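Local coordinates for protein dehydrogenase (Chromobacterium violaceum, PDB 3Q2I) that probably oxidises UDP-N-acetylglucosaminuronic acid with NAD in the biosynthesis of 2,3-diacetamido-2,3-dideoxy-D-mannuronic acid, at residues P8-I14 and I312-G317; G185-M189 and L335-Y339; E260-V264 and H276-E281. One frame throughout, in Å; residues are numbered along the deposited sequence.

Contact 1: P8-I14 and I312-G317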
# COMPACT_ATOMS: atom_id res chain seq x y z
N PRO A 8 6.41 46.38 27.07
CA PRO A 8 6.84 47.23 25.94
C PRO A 8 8.21 47.88 26.18
O PRO A 8 8.68 48.03 27.31
CB PRO A 8 5.72 48.27 25.81
CG PRO A 8 4.65 47.89 26.80
CD PRO A 8 5.26 46.95 27.79
N ILE A 9 8.87 48.23 25.09
CA ILE A 9 10.14 48.93 25.16
C ILE A 9 9.85 50.37 24.76
O ILE A 9 9.31 50.62 23.68
CB ILE A 9 11.18 48.27 24.23
CG1 ILE A 9 11.48 46.86 24.75
CG2 ILE A 9 12.46 49.07 24.20
CD1 ILE A 9 12.25 46.01 23.78
N THR A 10 10.13 51.33 25.65
CA THR A 10 9.45 52.63 25.55
C THR A 10 10.38 53.79 25.20
O THR A 10 10.07 54.58 24.31
CB THR A 10 8.61 52.98 26.82
OG1 THR A 10 9.23 52.41 27.99
CG2 THR A 10 7.20 52.42 26.72
N ASP A 11 11.51 53.88 25.89
CA ASP A 11 12.20 55.17 25.93
C ASP A 11 13.57 55.07 25.30
O ASP A 11 14.48 55.84 25.62
CB ASP A 11 12.30 55.71 27.36
CG ASP A 11 10.96 56.13 27.92
OD1 ASP A 11 10.21 56.86 27.22
OD2 ASP A 11 10.63 55.71 29.04
N ARG A 12 13.71 54.13 24.38
CA ARG A 12 14.93 54.03 23.60
C ARG A 12 14.54 53.47 22.23
O ARG A 12 13.40 53.09 21.99
CB ARG A 12 15.95 53.13 24.31
CG ARG A 12 15.38 51.80 24.80
CD ARG A 12 16.51 50.88 25.24
NE ARG A 12 16.06 49.56 25.67
CZ ARG A 12 15.92 48.52 24.85
NH1 ARG A 12 16.13 48.66 23.54
NH2 ARG A 12 15.53 47.35 25.33
N LYS A 13 15.49 53.45 21.31
CA LYS A 13 15.25 52.72 20.07
C LYS A 13 15.28 51.22 20.38
O LYS A 13 15.97 50.77 21.30
CB LYS A 13 16.30 53.11 19.04
CG LYS A 13 16.18 54.57 18.57
CD LYS A 13 17.47 55.02 17.92
CE LYS A 13 17.38 56.47 17.43
NZ LYS A 13 18.62 56.86 16.71
N ILE A 14 14.53 50.44 19.60
CA ILE A 14 14.74 48.98 19.56
C ILE A 14 16.10 48.61 18.95
O ILE A 14 16.52 49.18 17.94
CB ILE A 14 13.65 48.29 18.70
CG1 ILE A 14 12.26 48.88 19.01
CG2 ILE A 14 13.73 46.77 18.89
CD1 ILE A 14 11.85 48.71 20.49
N ILE A 312 8.80 46.50 14.90
CA ILE A 312 9.00 47.63 15.83
C ILE A 312 7.78 47.89 16.68
O ILE A 312 7.91 47.90 17.90
CB ILE A 312 9.46 48.89 15.06
CG1 ILE A 312 10.91 48.67 14.61
CG2 ILE A 312 9.44 50.16 15.99
CD1 ILE A 312 11.27 49.54 13.42
N LYS A 313 6.61 48.03 16.07
CA LYS A 313 5.37 48.18 16.84
C LYS A 313 5.15 47.05 17.84
O LYS A 313 4.77 47.28 19.00
CB LYS A 313 4.16 48.37 15.94
CG LYS A 313 4.16 49.66 15.13
CD LYS A 313 2.96 49.69 14.21
CE LYS A 313 2.61 51.14 13.94
NZ LYS A 313 2.62 51.42 12.49
N THR A 314 5.47 45.81 17.45
CA THR A 314 5.27 44.73 18.40
C THR A 314 6.14 44.97 19.62
O THR A 314 5.69 44.75 20.76
CB THR A 314 5.64 43.35 17.73
OG1 THR A 314 4.72 43.15 16.66
CG2 THR A 314 5.56 42.19 18.72
N MET A 315 7.39 45.35 19.41
CA MET A 315 8.34 45.51 20.51
C MET A 315 7.92 46.68 21.43
O MET A 315 8.21 46.67 22.63
CB MET A 315 9.74 45.73 19.98
CG MET A 315 10.35 44.53 19.25
SD MET A 315 10.06 42.96 20.10
CE MET A 315 11.42 43.13 21.20
N ARG A 316 7.14 47.59 20.85
CA ARG A 316 6.69 48.78 21.59
C ARG A 316 5.32 48.58 22.21
O ARG A 316 4.75 49.52 22.79
CB ARG A 316 6.65 49.98 20.66
CG ARG A 316 8.02 50.48 20.37
CD ARG A 316 8.34 51.77 21.06
NE ARG A 316 9.32 52.38 20.18
CZ ARG A 316 10.63 52.38 20.42
NH1 ARG A 316 11.45 52.91 19.53
NH2 ARG A 316 11.09 51.90 21.57
N GLY A 317 4.79 47.36 22.13
CA GLY A 317 3.47 47.06 22.67
C GLY A 317 2.31 47.54 21.83
O GLY A 317 1.15 47.42 22.26
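I14 lies over one face of the R316 guanidinium, its CD1 3.5 Å from R316 NH2. At the edge of the R316 guanidinium, near its plane, are the carbonyl oxygens of I9 and R12 and the CA of K13. The guanidinium of R12 has I9 CG2 over the centre of one face. R316 follows a helix that ends in a Schellman motif, with G317 at positive phi as the C-prime residue. The loop 8-14 leads into the first strand of the Rossmann fold and curls round this arginine. R316 NH2 holds two carbonyls. It bonds R12 O at 2.6 Å, nearly end-on to the carbonyl. It also bonds I9 O at 3.0 Å in an almost straight bond of 173°, which lies in the guanidinium plane but reaches I9 O from above its carbonyl plane. NH1 adds a weak bond to R12 O. The R316 chain bends at chi2 (-107°), and CD passes close to I9 O on the way. R12 makes a salt bridge with D77. M315 lies beside I9, and its CE meets I9 CD1 at 4.0 Å. I14 CD1 also touches M315 CB. P8 CB sits 3.4 Å from R316 O. The backbone closes the join where I9 N donates to M315 O at 3.0 Å.

Contact 2: G185-M189 and L335-Y339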
# COMPACT_ATOMS: atom_id res chain seq x y z
N GLY A 185 16.54 23.99 -0.37
CA GLY A 185 15.29 23.63 -1.07
C GLY A 185 15.29 24.17 -2.47
O GLY A 185 16.23 24.86 -2.87
N GLY A 186 14.25 23.88 -3.25
CA GLY A 186 14.26 24.26 -4.68
C GLY A 186 13.17 25.24 -5.04
O GLY A 186 12.86 26.18 -4.28
N ALA A 187 12.70 25.14 -6.27
CA ALA A 187 11.75 26.09 -6.83
C ALA A 187 10.58 26.41 -5.90
O ALA A 187 10.09 27.56 -5.85
CB ALA A 187 11.30 25.65 -8.20
N PHE A 188 10.07 25.40 -5.18
CA PHE A 188 8.97 25.67 -4.26
C PHE A 188 9.40 26.30 -2.94
O PHE A 188 8.80 27.31 -2.53
CB PHE A 188 8.17 24.38 -3.98
CG PHE A 188 7.19 23.99 -5.06
CD1 PHE A 188 5.98 24.63 -5.21
CD2 PHE A 188 7.38 22.80 -5.75
CE1 PHE A 188 5.02 24.22 -6.15
CE2 PHE A 188 6.38 22.29 -6.62
CZ PHE A 188 5.26 23.07 -6.89
N MET A 189 10.43 25.75 -2.29
CA MET A 189 10.80 26.19 -0.92
C MET A 189 11.59 27.51 -0.92
O MET A 189 11.41 28.29 0.03
CB MET A 189 11.63 25.10 -0.27
CG MET A 189 12.24 25.44 1.10
SD MET A 189 12.95 24.02 1.93
CE MET A 189 11.48 23.18 2.51
N LEU A 335 4.97 22.97 2.25
CA LEU A 335 6.15 22.70 1.47
C LEU A 335 6.61 21.29 1.76
O LEU A 335 6.98 20.54 0.84
CB LEU A 335 7.28 23.69 1.81
CG LEU A 335 7.12 25.13 1.31
CD1 LEU A 335 8.19 25.97 2.00
CD2 LEU A 335 7.28 25.14 -0.20
N ILE A 336 6.61 20.92 3.06
CA ILE A 336 7.14 19.59 3.45
C ILE A 336 6.15 18.54 2.94
O ILE A 336 6.64 17.52 2.40
CB ILE A 336 7.33 19.47 5.00
CG1 ILE A 336 8.41 20.49 5.41
CG2 ILE A 336 7.68 18.04 5.37
CD1 ILE A 336 9.80 20.21 4.85
N ALA A 337 4.84 18.82 2.95
CA ALA A 337 3.91 17.81 2.40
C ALA A 337 4.11 17.67 0.88
O ALA A 337 4.09 16.52 0.37
CB ALA A 337 2.47 18.25 2.65
N MET A 338 4.35 18.78 0.18
CA MET A 338 4.59 18.75 -1.28
C MET A 338 5.89 17.95 -1.53
O MET A 338 5.92 17.11 -2.45
CB MET A 338 4.77 20.16 -1.89
CG MET A 338 3.55 21.04 -1.69
SD MET A 338 3.98 22.68 -2.36
CE MET A 338 2.38 23.47 -2.26
N TYR A 339 6.94 18.20 -0.74
CA TYR A 339 8.21 17.46 -0.92
C TYR A 339 8.10 15.97 -0.63
O TYR A 339 8.63 15.18 -1.40
CB TYR A 339 9.37 18.15 -0.18
CG TYR A 339 9.91 19.41 -0.83
CD1 TYR A 339 9.44 19.86 -2.06
CD2 TYR A 339 10.91 20.13 -0.18
CE1 TYR A 339 9.99 21.03 -2.67
CE2 TYR A 339 11.49 21.25 -0.80
CZ TYR A 339 11.03 21.67 -2.04
OH TYR A 339 11.59 22.81 -2.67
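The hydroxyl oxygen of Y339 is gripped by two backbone amides of the segment 185-189. G186 N donates to Y339 OH at 2.9 Å, with an angle of 159° at the hydrogen. M189 N donates to the same atom at 3.2 Å and 146°. The carboxylate of E223 is a third partner of this hydroxyl, and its OE2 also accepts from F188 N. The buried phenol is thus tied to the backbone of 185-189, and these bonds fix the position of its oxygen. M189 packs against the same ring. Its CG is anti to the backbone N (chi1 173°), and the bend at chi3 brings CE to 3.8 Å from Y339 CE2. M189 CE also meets I336 CD1. M189 SD stands obliquely to the tyrosine ring in a longer Met-aromatic contact. The contact lies inside the C-terminal alpha/beta domain, where helix 325-344 packs against helix 187-191 beside the mixed sheet. F188 makes the second Met-aromatic pair. M338 SD sits over one face of the F188 ring, 4.3 Å from its centroid and offset toward the rim. The two side chains cross at about a right angle. L335 fills in between: CD2 lies 3.5 Å from F188 O and also touches F188 CB, while CD1 faces M189 CG. V228 and V196 add apolar cover around F188, W181 meets the Y339 ring edge-to-face, and Y354 of a second subunit packs on both Y339 and I336. The side chain of M189 lies about 8 Å from the bound NADH, and that of Y339 about 8 Å from a sodium ion.

Contact 3: E260-V264 and H276-E281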
# COMPACT_ATOMS: atom_id res chain seq x y z
N GLU A 260 -18.17 30.92 -6.13
CA GLU A 260 -19.60 30.96 -6.45
C GLU A 260 -19.99 32.33 -7.00
O GLU A 260 -20.77 32.45 -7.97
CB GLU A 260 -20.31 30.64 -5.15
CG GLU A 260 -21.84 30.60 -5.13
CD GLU A 260 -22.34 30.52 -3.66
OE1 GLU A 260 -21.54 30.49 -2.67
OE2 GLU A 260 -23.57 30.47 -3.49
N LYS A 261 -19.46 33.37 -6.37
CA LYS A 261 -19.93 34.69 -6.72
C LYS A 261 -18.80 35.67 -7.01
O LYS A 261 -18.96 36.89 -6.90
CB LYS A 261 -20.93 35.21 -5.70
CG LYS A 261 -20.37 35.37 -4.32
CD LYS A 261 -21.51 35.57 -3.31
CE LYS A 261 -20.97 35.92 -1.93
NZ LYS A 261 -21.92 36.74 -1.13
N GLY A 262 -17.68 35.17 -7.52
CA GLY A 262 -16.55 36.02 -7.82
C GLY A 262 -15.47 35.30 -8.60
O GLY A 262 -15.30 34.09 -8.42
N SER A 263 -14.77 36.03 -9.46
CA SER A 263 -13.65 35.48 -10.26
C SER A 263 -12.56 36.54 -10.32
O SER A 263 -12.81 37.71 -10.69
CB SER A 263 -14.09 35.11 -11.68
OG SER A 263 -15.11 34.12 -11.66
N VAL A 264 -11.35 36.20 -9.91
CA VAL A 264 -10.26 37.15 -9.91
C VAL A 264 -9.00 36.55 -10.51
O VAL A 264 -8.76 35.33 -10.39
CB VAL A 264 -9.97 37.61 -8.47
CG1 VAL A 264 -8.60 38.22 -8.33
CG2 VAL A 264 -11.05 38.57 -8.03
N HIS A 276 -8.19 40.63 -13.70
CA HIS A 276 -9.58 40.23 -13.80
C HIS A 276 -10.16 40.35 -12.41
O HIS A 276 -9.52 39.90 -11.46
CB HIS A 276 -9.75 38.80 -14.30
CG HIS A 276 -11.17 38.47 -14.63
ND1 HIS A 276 -11.75 38.82 -15.84
CD2 HIS A 276 -12.12 37.80 -13.94
CE1 HIS A 276 -13.00 38.40 -15.86
NE2 HIS A 276 -13.26 37.79 -14.72
N TRP A 277 -11.30 41.03 -12.27
CA TRP A 277 -11.83 41.41 -10.98
C TRP A 277 -13.35 41.53 -11.00
O TRP A 277 -13.90 42.63 -11.21
CB TRP A 277 -11.15 42.69 -10.45
CG TRP A 277 -11.42 42.97 -8.98
CD1 TRP A 277 -12.47 43.67 -8.46
CD2 TRP A 277 -10.61 42.58 -7.86
NE1 TRP A 277 -12.38 43.70 -7.09
CE2 TRP A 277 -11.24 43.06 -6.70
CE3 TRP A 277 -9.43 41.83 -7.74
CZ2 TRP A 277 -10.73 42.81 -5.40
CZ3 TRP A 277 -8.93 41.59 -6.47
CH2 TRP A 277 -9.57 42.09 -5.32
N GLU A 278 -14.05 40.42 -10.89
CA GLU A 278 -15.49 40.39 -11.16
C GLU A 278 -16.27 39.74 -10.02
O GLU A 278 -16.12 38.55 -9.70
CB GLU A 278 -15.77 39.73 -12.53
CG GLU A 278 -17.24 39.48 -12.81
CD GLU A 278 -17.58 39.22 -14.29
OE1 GLU A 278 -18.77 39.36 -14.64
OE2 GLU A 278 -16.68 38.89 -15.10
N PHE A 279 -17.09 40.55 -9.34
CA PHE A 279 -17.86 40.08 -8.20
C PHE A 279 -19.36 40.27 -8.38
O PHE A 279 -19.77 41.17 -9.14
CB PHE A 279 -17.37 40.73 -6.91
CG PHE A 279 -16.00 40.27 -6.49
CD1 PHE A 279 -15.85 39.10 -5.76
CD2 PHE A 279 -14.88 40.99 -6.83
CE1 PHE A 279 -14.58 38.67 -5.37
CE2 PHE A 279 -13.61 40.58 -6.48
CZ PHE A 279 -13.46 39.41 -5.71
N SER A 280 -20.17 39.46 -7.71
CA SER A 280 -21.62 39.52 -7.89
C SER A 280 -22.19 40.82 -7.30
O SER A 280 -23.20 41.30 -7.81
CB SER A 280 -22.36 38.31 -7.32
OG SER A 280 -22.30 38.27 -5.91
N GLU A 281 -21.55 41.34 -6.25
CA GLU A 281 -21.85 42.68 -5.74
C GLU A 281 -20.64 43.59 -5.49
O GLU A 281 -19.63 43.17 -4.92
CB GLU A 281 -22.71 42.60 -4.48
CG GLU A 281 -22.62 41.29 -3.76
CD GLU A 281 -23.93 40.94 -3.11
OE1 GLU A 281 -24.39 39.79 -3.25
OE2 GLU A 281 -24.50 41.86 -2.48
O HOH W 1 -19.84 38.90 -4.19
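V264 CG2 presses against two aromatic side chains of the facing strand. It meets F279 CZ at 3.4 Å. It also makes a CH-pi contact with W277, lying 4.1 Å from the centroid of the six-membered ring and off its centre. V264 and W277 run side by side, pointing the same way, while V264 and F279 meet at a slant. F279 CE2 lies over a face of the W277 ring, toward its rim. The F279 ring has W277 CD1 at its edge. G262 is paired with F279, and its CA approaches F279 CD1 at 3.8 Å.

The backbone holds this register. S263 and E278 form an antiparallel hydrogen-bonded pair: S263 N donates to E278 O at 2.9 Å, and E278 N to S263 O at 3.0 Å. G262 with F279 and V264 with W277 are the flanking non-hydrogen-bonded pairs. S280 N continues the pairing to K261 O, past the strand ends. There S280 OG comes 3.4 Å from K261 CB, and a water bonded to S280 OG makes a weak, long bond to K261 O. On the face with S263 and E278, H276 has CG anti to the backbone N (chi1 -170°). This leans the ring forward along its strand toward S263, and its CD2 lies 3.3 Å from S263 O.

S263 OG bonds Y247 O of a third subunit, and P248 and L251 of that subunit pack on E278 and H276. D286 takes the indole NH of W277, while R152 makes a cation-pi contact with F279 and F153 meets the same ring edge-to-face. The two strands form the beta hairpin 262-267 and 273-279 at one edge of the mixed sheet, and L143, L144 and A147 of helix 139-149 pack against its W277, V264 and F279 side.

In the fold
From the N terminus, the loop 8-14 comes first and enters strand 14-19 of the Rossmann sheet. Contact 1 closes a loop of nearly 300 residues by joining it to the end of helix 304-315. Contact 2 opens later, at 185-189, and closes at 335-339, on the helix that follows 304-315. Contacts 1 and 2 therefore cross along the chain, and their centres are about 36 Å apart, on opposite sides of the chain's centre. Contact 3 is a local hairpin, nested inside both loops. Contact 1 ties the N-terminal loop to the C-terminal domain, whereas contacts 2 and 3 join parts within that domain.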